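Local coordinates for protein oxidase/hydroxylase (Streptomyces hygroscopicus subsp. hygroscopicus, PDB 4XCB) that probably acts as a 2-oxoglutarate-dependent oxygenase in orthosomycin biosynthesis, and binds a metal ion, 2-oxoglutarate and hygromycin B, at residues A[56-61]-A[221-226]. Residues are numbered along the deposited sequence; the frame is centred on the assembly and turned at random.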
loop_
_atom_site.group_PDB
_atom_site.type_symbol
_atom_site.label_atom_id
_atom_site.label_comp_id
_atom_site.label_asym_id
_atom_site.label_seq_id
_atom_site.Cartn_x
_atom_site.Cartn_y
_atom_site.Cartn_z
ATOM N N PRO A 56 -20.641 -22.697 -21.464
ATOM C CA PRO A 56 -19.232 -22.568 -21.078
ATOM C C PRO A 56 -18.389 -21.514 -21.802
ATOM O O PRO A 56 -17.475 -20.958 -21.181
ATOM C CB PRO A 56 -18.671 -23.966 -21.361
ATOM C CG PRO A 56 -19.552 -24.526 -22.386
ATOM C CD PRO A 56 -20.924 -23.998 -22.096
ATOM N N ASP A 57 -18.655 -21.252 -23.076
ATOM C CA ASP A 57 -17.797 -20.328 -23.823
ATOM C C ASP A 57 -18.635 -19.588 -24.846
ATOM O O ASP A 57 -18.681 -19.957 -26.014
ATOM C CB ASP A 57 -16.639 -21.085 -24.497
ATOM C CG ASP A 57 -15.585 -20.157 -25.088
ATOM O OD1 ASP A 57 -15.854 -18.948 -25.241
ATOM O OD2 ASP A 57 -14.479 -20.648 -25.422
ATOM N N LEU A 58 -19.321 -18.544 -24.399
ATOM C CA LEU A 58 -20.274 -17.871 -25.266
ATOM C C LEU A 58 -19.646 -17.174 -26.478
ATOM O O LEU A 58 -20.232 -17.214 -27.553
ATOM C CB LEU A 58 -21.101 -16.870 -24.451
ATOM C CG LEU A 58 -22.156 -17.525 -23.561
ATOM C CD1 LEU A 58 -22.848 -16.472 -22.731
ATOM C CD2 LEU A 58 -23.168 -18.274 -24.380
ATOM N N PRO A 59 -18.474 -16.528 -26.324
ATOM C CA PRO A 59 -17.984 -15.859 -27.535
ATOM C C PRO A 59 -17.552 -16.842 -28.625
ATOM O O PRO A 59 -17.618 -16.494 -29.800
ATOM C CB PRO A 59 -16.793 -15.037 -27.023
ATOM C CG PRO A 59 -17.099 -14.806 -25.584
ATOM C CD PRO A 59 -17.743 -16.077 -25.125
ATOM N N ALA A 60 -17.136 -18.049 -28.246
ATOM C CA ALA A 60 -16.815 -19.085 -29.225
ATOM C C ALA A 60 -18.084 -19.693 -29.811
ATOM O O ALA A 60 -18.121 -20.102 -30.979
ATOM C CB ALA A 60 -15.958 -20.179 -28.585
ATOM N N ALA A 61 -19.127 -19.732 -28.989
ATOM C CA ALA A 61 -20.357 -20.441 -29.317
ATOM C C ALA A 61 -21.272 -19.668 -30.268
ATOM O O ALA A 61 -22.078 -20.263 -30.986
ATOM C CB ALA A 61 -21.106 -20.783 -28.038
ATOM N N LEU A 221 -31.121 -15.856 -15.007
ATOM C CA LEU A 221 -30.276 -15.905 -16.202
ATOM C C LEU A 221 -29.314 -14.723 -16.310
ATOM O O LEU A 221 -29.696 -13.575 -16.121
ATOM C CB LEU A 221 -31.156 -15.958 -17.454
ATOM C CG LEU A 221 -30.452 -16.396 -18.742
ATOM C CD1 LEU A 221 -29.919 -17.814 -18.611
ATOM C CD2 LEU A 221 -31.412 -16.294 -19.917
ATOM N N LEU A 222 -28.060 -15.009 -16.634
ATOM C CA LEU A 222 -27.114 -13.934 -16.870
ATOM C C LEU A 222 -25.950 -14.428 -17.693
ATOM O O LEU A 222 -25.754 -15.629 -17.846
ATOM C CB LEU A 222 -26.597 -13.342 -15.559
ATOM C CG LEU A 222 -25.488 -14.123 -14.856
ATOM C CD1 LEU A 222 -24.894 -13.303 -13.738
ATOM C CD2 LEU A 222 -25.997 -15.442 -14.322
ATOM N N THR A 223 -25.195 -13.478 -18.231
ATOM C CA THR A 223 -23.954 -13.785 -18.928
ATOM C C THR A 223 -22.822 -12.979 -18.310
ATOM O O THR A 223 -23.001 -11.817 -17.958
ATOM C CB THR A 223 -24.066 -13.476 -20.429
ATOM O OG1 THR A 223 -24.409 -12.095 -20.596
ATOM C CG2 THR A 223 -25.155 -14.343 -21.064
ATOM N N ALA A 224 -21.667 -13.607 -18.147
ATOM C CA ALA A 224 -20.542 -12.985 -17.457
ATOM C C ALA A 224 -19.340 -12.922 -18.375
ATOM O O ALA A 224 -18.998 -13.912 -19.031
ATOM C CB ALA A 224 -20.187 -13.761 -16.210
ATOM N N PHE A 225 -18.682 -11.768 -18.397
ATOM C CA PHE A 225 -17.481 -11.620 -19.218
ATOM C C PHE A 225 -16.344 -11.139 -18.349
ATOM O O PHE A 225 -16.501 -10.164 -17.613
ATOM C CB PHE A 225 -17.743 -10.662 -20.380
ATOM C CG PHE A 225 -18.837 -11.125 -21.297
ATOM C CD1 PHE A 225 -18.562 -12.007 -22.326
ATOM C CD2 PHE A 225 -20.135 -10.689 -21.127
ATOM C CE1 PHE A 225 -19.570 -12.449 -23.172
ATOM C CE2 PHE A 225 -21.159 -11.131 -21.963
ATOM C CZ PHE A 225 -20.867 -12.015 -22.991
ATOM N N GLY A 226 -15.203 -11.826 -18.435
ATOM C CA GLY A 226 -14.090 -11.579 -17.537
ATOM C C GLY A 226 -12.959 -10.971 -18.325
ATOM O O GLY A 226 -12.643 -11.438 -19.417
#
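Just ahead of Leu-58, one of whose methyl groups, CD1, packs on Thr-223, the carbonyl oxygen Asp-57 O receives two weak backbone bonds, from Ala-60 N at 3.3 Å and from Ala-61 N at 3.0 Å. Asp-57 is also the N-cap of helix 58-61: its OD1 takes a further weak bond from Ala-60 N, 3.4 Å long, with an angle of 155° at the hydrogen. This short turn presents Leu-58 and Pro-59 to the strand, and the contact across is purely apolar. Leu-58 CD1 comes within 3.6 Å of Thr-223 CG2, the two side chains crossing at about a right angle. With chi1 at 58°, Thr-223 holds OG1 between its backbone N and carbonyl carbon and turns CG2, rather than the hydroxyl, to the leucine. Strand 220-229 belongs to the larger sheet of the double-stranded beta-helix, between strands 139-144 and 86-96. Its residues alternate: Leu-222 touches 2-oxoglutarate on the inner face, while Thr-223 lies on the outer face under the helical cover, where Leu-39 and Phe-65 pack against both Thr-223 and Leu-58. Further along the strand, Pro-59 CG lies at the ring edge of Phe-225, close to the ring plane and 4.2 Å from Phe-225 CE1. Leu-68 and Ala-69 of helix 63-69 also touch this ring, and Arg-246 of a second subunit packs on Pro-59.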